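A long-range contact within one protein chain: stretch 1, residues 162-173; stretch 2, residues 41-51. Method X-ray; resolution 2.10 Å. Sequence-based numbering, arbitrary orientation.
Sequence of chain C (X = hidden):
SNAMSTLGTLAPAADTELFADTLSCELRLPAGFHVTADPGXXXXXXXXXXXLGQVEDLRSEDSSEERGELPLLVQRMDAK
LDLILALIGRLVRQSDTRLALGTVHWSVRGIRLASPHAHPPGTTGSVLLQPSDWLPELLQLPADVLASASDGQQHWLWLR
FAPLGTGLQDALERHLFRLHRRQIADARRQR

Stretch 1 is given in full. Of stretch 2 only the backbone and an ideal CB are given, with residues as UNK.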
# COMPACT_ATOMS: atom_id res chain seq x y z
N ALA C 162 -27.84 9.80 9.13
CA ALA C 162 -27.74 10.86 10.13
C ALA C 162 -27.24 12.05 9.29
O ALA C 162 -26.69 11.84 8.21
CB ALA C 162 -26.71 10.48 11.19
N PRO C 163 -27.42 13.29 9.77
CA PRO C 163 -26.95 14.43 8.97
C PRO C 163 -25.56 14.21 8.42
O PRO C 163 -24.64 13.86 9.16
CB PRO C 163 -27.01 15.59 9.97
CG PRO C 163 -28.22 15.23 10.77
CD PRO C 163 -28.03 13.75 11.03
N LEU C 164 -25.41 14.41 7.11
CA LEU C 164 -24.15 14.20 6.41
C LEU C 164 -23.19 15.39 6.41
O LEU C 164 -22.03 15.24 6.05
CB LEU C 164 -24.42 13.81 4.96
CG LEU C 164 -25.29 12.57 4.75
CD1 LEU C 164 -25.95 12.63 3.40
CD2 LEU C 164 -24.45 11.31 4.90
N GLY C 165 -23.66 16.56 6.81
CA GLY C 165 -22.79 17.73 6.79
C GLY C 165 -22.74 18.26 5.36
O GLY C 165 -22.93 17.51 4.41
N THR C 166 -22.48 19.56 5.22
CA THR C 166 -22.44 20.22 3.91
C THR C 166 -21.60 19.54 2.82
O THR C 166 -22.10 19.28 1.72
CB THR C 166 -21.95 21.67 4.06
OG1 THR C 166 -22.81 22.35 4.99
CG2 THR C 166 -21.98 22.40 2.71
N GLY C 167 -20.34 19.26 3.13
CA GLY C 167 -19.43 18.63 2.19
C GLY C 167 -19.80 17.23 1.73
O GLY C 167 -19.84 16.96 0.54
N LEU C 168 -20.08 16.33 2.67
CA LEU C 168 -20.44 14.97 2.30
C LEU C 168 -21.77 14.95 1.56
O LEU C 168 -21.93 14.21 0.59
CB LEU C 168 -20.52 14.07 3.54
CG LEU C 168 -20.91 12.61 3.25
CD1 LEU C 168 -19.92 11.96 2.26
CD2 LEU C 168 -20.96 11.84 4.58
N GLN C 169 -22.74 15.75 2.02
CA GLN C 169 -24.02 15.77 1.32
C GLN C 169 -23.80 16.12 -0.15
O GLN C 169 -24.31 15.45 -1.05
CB GLN C 169 -25.00 16.79 1.93
CG GLN C 169 -26.36 16.67 1.28
CD GLN C 169 -27.46 17.40 2.01
OE1 GLN C 169 -27.60 17.29 3.23
NE2 GLN C 169 -28.26 18.15 1.26
N ASP C 170 -23.01 17.17 -0.38
CA ASP C 170 -22.73 17.59 -1.75
C ASP C 170 -22.10 16.49 -2.58
O ASP C 170 -22.51 16.24 -3.71
CB ASP C 170 -21.82 18.81 -1.76
CG ASP C 170 -21.63 19.36 -3.16
OD1 ASP C 170 -22.56 20.04 -3.65
OD2 ASP C 170 -20.57 19.09 -3.78
N ALA C 171 -21.08 15.84 -2.02
CA ALA C 171 -20.39 14.75 -2.72
C ALA C 171 -21.36 13.61 -3.02
O ALA C 171 -21.28 12.98 -4.07
CB ALA C 171 -19.24 14.22 -1.85
N LEU C 172 -22.27 13.33 -2.09
CA LEU C 172 -23.23 12.24 -2.29
C LEU C 172 -24.24 12.60 -3.38
O LEU C 172 -24.59 11.76 -4.22
CB LEU C 172 -23.98 11.91 -0.99
CG LEU C 172 -25.07 10.83 -1.04
CD1 LEU C 172 -24.53 9.54 -1.66
CD2 LEU C 172 -25.59 10.57 0.37
N GLU C 173 -24.72 13.85 -3.36
CA GLU C 173 -25.68 14.29 -4.38
C GLU C 173 -25.04 14.16 -5.76
O GLU C 173 -25.65 13.63 -6.68
CB GLU C 173 -26.13 15.73 -4.11
CG GLU C 173 -27.36 15.82 -3.21
CD GLU C 173 -27.62 17.22 -2.70
OE1 GLU C 173 -27.29 18.20 -3.41
OE2 GLU C 173 -28.16 17.35 -1.59
N UNK C 41 -15.23 9.34 9.86
CA UNK C 41 -15.66 10.73 9.72
C UNK C 41 -16.40 11.05 8.42
O UNK C 41 -16.37 10.29 7.45
CB UNK C 41 -14.44 11.64 9.83
N UNK C 42 -17.06 12.21 8.43
CA UNK C 42 -17.77 12.68 7.26
C UNK C 42 -16.74 12.93 6.16
O UNK C 42 -16.96 12.59 5.00
CB UNK C 42 -18.58 13.94 7.57
N UNK C 43 -15.61 13.52 6.55
CA UNK C 43 -14.52 13.84 5.64
C UNK C 43 -13.96 12.61 4.91
O UNK C 43 -13.58 12.68 3.74
CB UNK C 43 -13.40 14.53 6.42
N UNK C 44 -13.91 11.47 5.59
CA UNK C 44 -13.41 10.24 4.98
C UNK C 44 -14.38 9.81 3.89
O UNK C 44 -13.98 9.46 2.78
CB UNK C 44 -13.23 9.13 6.02
N UNK C 45 -15.67 9.84 4.21
CA UNK C 45 -16.71 9.48 3.25
C UNK C 45 -16.66 10.47 2.09
O UNK C 45 -16.61 10.06 0.93
CB UNK C 45 -18.09 9.47 3.91
N UNK C 46 -16.66 11.76 2.39
CA UNK C 46 -16.61 12.78 1.34
C UNK C 46 -15.38 12.61 0.44
O UNK C 46 -15.48 12.66 -0.78
CB UNK C 46 -16.61 14.18 1.97
N UNK C 47 -14.22 12.38 1.05
CA UNK C 47 -12.99 12.21 0.30
C UNK C 47 -13.08 11.00 -0.61
O UNK C 47 -12.66 11.05 -1.76
CB UNK C 47 -11.80 12.08 1.25
N UNK C 48 -13.64 9.91 -0.10
CA UNK C 48 -13.80 8.71 -0.89
C UNK C 48 -14.64 8.99 -2.15
O UNK C 48 -14.26 8.63 -3.26
CB UNK C 48 -14.45 7.61 -0.05
N UNK C 49 -15.80 9.61 -1.95
CA UNK C 49 -16.72 9.92 -3.05
C UNK C 49 -16.13 10.88 -4.09
O UNK C 49 -16.20 10.62 -5.29
CB UNK C 49 -18.01 10.52 -2.48
N UNK C 50 -15.56 11.98 -3.62
CA UNK C 50 -14.99 12.96 -4.54
C UNK C 50 -13.80 12.40 -5.30
O UNK C 50 -13.73 12.52 -6.52
CB UNK C 50 -14.57 14.22 -3.78
N UNK C 51 -12.86 11.78 -4.59
CA UNK C 51 -11.68 11.22 -5.22
C UNK C 51 -12.09 10.19 -6.25
O UNK C 51 -11.55 10.14 -7.36
CB UNK C 51 -10.75 10.60 -4.18

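Position 41 precedes a helix that runs roughly parallel to the helix of stretch 1, at 29°. Its ideal CB has nothing of stretch 1 within 5.5 Å. A small polar residue able to cap the helix would suit. It is Ser41, at the N-cap.

Position 42 points toward stretch 1. Its ideal CB lies 4.0 Å from Leu164 O and 4.4 Å from Leu168 CD2. Carbonyls and a leucine methyl are on offer, so a polar or aromatic side chain would fit, as would a longer aliphatic one. It is His42. Its NE2 comes within 3.1 Å of Pro163 O. Leu164 O lies over one face of the ring, and CD2 of His42 is 4.1 Å from CD2 of Leu168.

Positions 43 and 44 point away, and many residues would do. They are Ala43 and Thr44. Thr44 OG1 and Ser41 OG are hydrogen-bonded at 2.9 Å.

Position 45 points toward Leu168, and its ideal CB is already 3.5 Å from Leu168 CD1. Space here is tight, which favours a small residue. It is Ala45, whose CB packs against that methyl.

Position 46 points sideways. Its ideal CB is 3.9 Å from Leu168 CA. A side chain leaving here can run along Gly167, which has no side chain in the way; a long polar or aliphatic one would suit. It is Glu46. Its CG lies 4.2 Å from Ala171 CB. A CB on Gly167 would clash with its OE1. With 42, 45 and 49, it forms the hole that receives Leu168.

Position 47 points away, and 48 is out of reach; stretch 1 sets no demand on either. They are Thr47 and Leu48.

Position 49 points toward stretch 1, with its ideal CB 3.9 Å from Ala171 CB. Leu168 and Leu172 are nearby, so an aliphatic residue is expected. It is Leu49. Its CD2 lies 4.0 Å from Leu168 CD1 and 4.2 Å from Leu172 CB.

Position 50 points sideways, but the acid of Asp170 invites a long basic side chain. It is Arg50. Its NH1 forms a salt bridge with Asp170 OD2 at 2.9 Å, nearly straight at 168°. Its NE bridges to Glu46 OE2 at 2.8 Å, so the guanidinium joins acids from both helices. Ala171 CB lies over one face.

Position 51 is out of reach, so stretch 1 does not restrict the choice. It is Ser51, whose OG donates to Thr47 O at 2.7 Å.

Stretch 2, residues 41-51: SHATAETLLRS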
# COMPACT_ATOMS: atom_id res chain seq x y z
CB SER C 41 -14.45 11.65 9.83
OG SER C 41 -13.62 11.50 8.69
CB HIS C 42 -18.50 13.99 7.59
CG HIS C 42 -19.78 13.81 8.35
ND1 HIS C 42 -20.47 14.86 8.92
CD2 HIS C 42 -20.52 12.70 8.59
CE1 HIS C 42 -21.58 14.41 9.47
NE2 HIS C 42 -21.64 13.10 9.29
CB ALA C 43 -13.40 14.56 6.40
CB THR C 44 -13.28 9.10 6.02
OG1 THR C 44 -12.36 9.50 7.04
CG2 THR C 44 -12.77 7.83 5.36
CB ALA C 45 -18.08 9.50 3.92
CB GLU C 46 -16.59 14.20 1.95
CG GLU C 46 -16.33 15.31 0.91
CD GLU C 46 -16.43 16.73 1.48
OE1 GLU C 46 -16.34 16.89 2.71
OE2 GLU C 46 -16.58 17.68 0.69
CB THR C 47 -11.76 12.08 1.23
OG1 THR C 47 -11.60 13.30 1.96
CG2 THR C 47 -10.49 11.81 0.42
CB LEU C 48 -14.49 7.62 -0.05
CG LEU C 48 -15.08 6.45 -0.85
CD1 LEU C 48 -14.00 5.82 -1.71
CD2 LEU C 48 -15.72 5.43 0.09
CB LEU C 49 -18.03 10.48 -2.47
CG LEU C 49 -19.21 9.51 -2.25
CD1 LEU C 49 -18.72 8.20 -1.72
CD2 LEU C 49 -20.21 10.14 -1.29
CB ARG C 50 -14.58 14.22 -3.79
CG ARG C 50 -15.74 15.04 -3.24
CD ARG C 50 -15.26 16.39 -2.71
NE ARG C 50 -16.34 17.14 -2.09
CZ ARG C 50 -17.42 17.60 -2.73
NH1 ARG C 50 -18.35 18.27 -2.06
NH2 ARG C 50 -17.56 17.42 -4.04
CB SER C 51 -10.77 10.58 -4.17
OG SER C 51 -10.41 11.52 -3.18
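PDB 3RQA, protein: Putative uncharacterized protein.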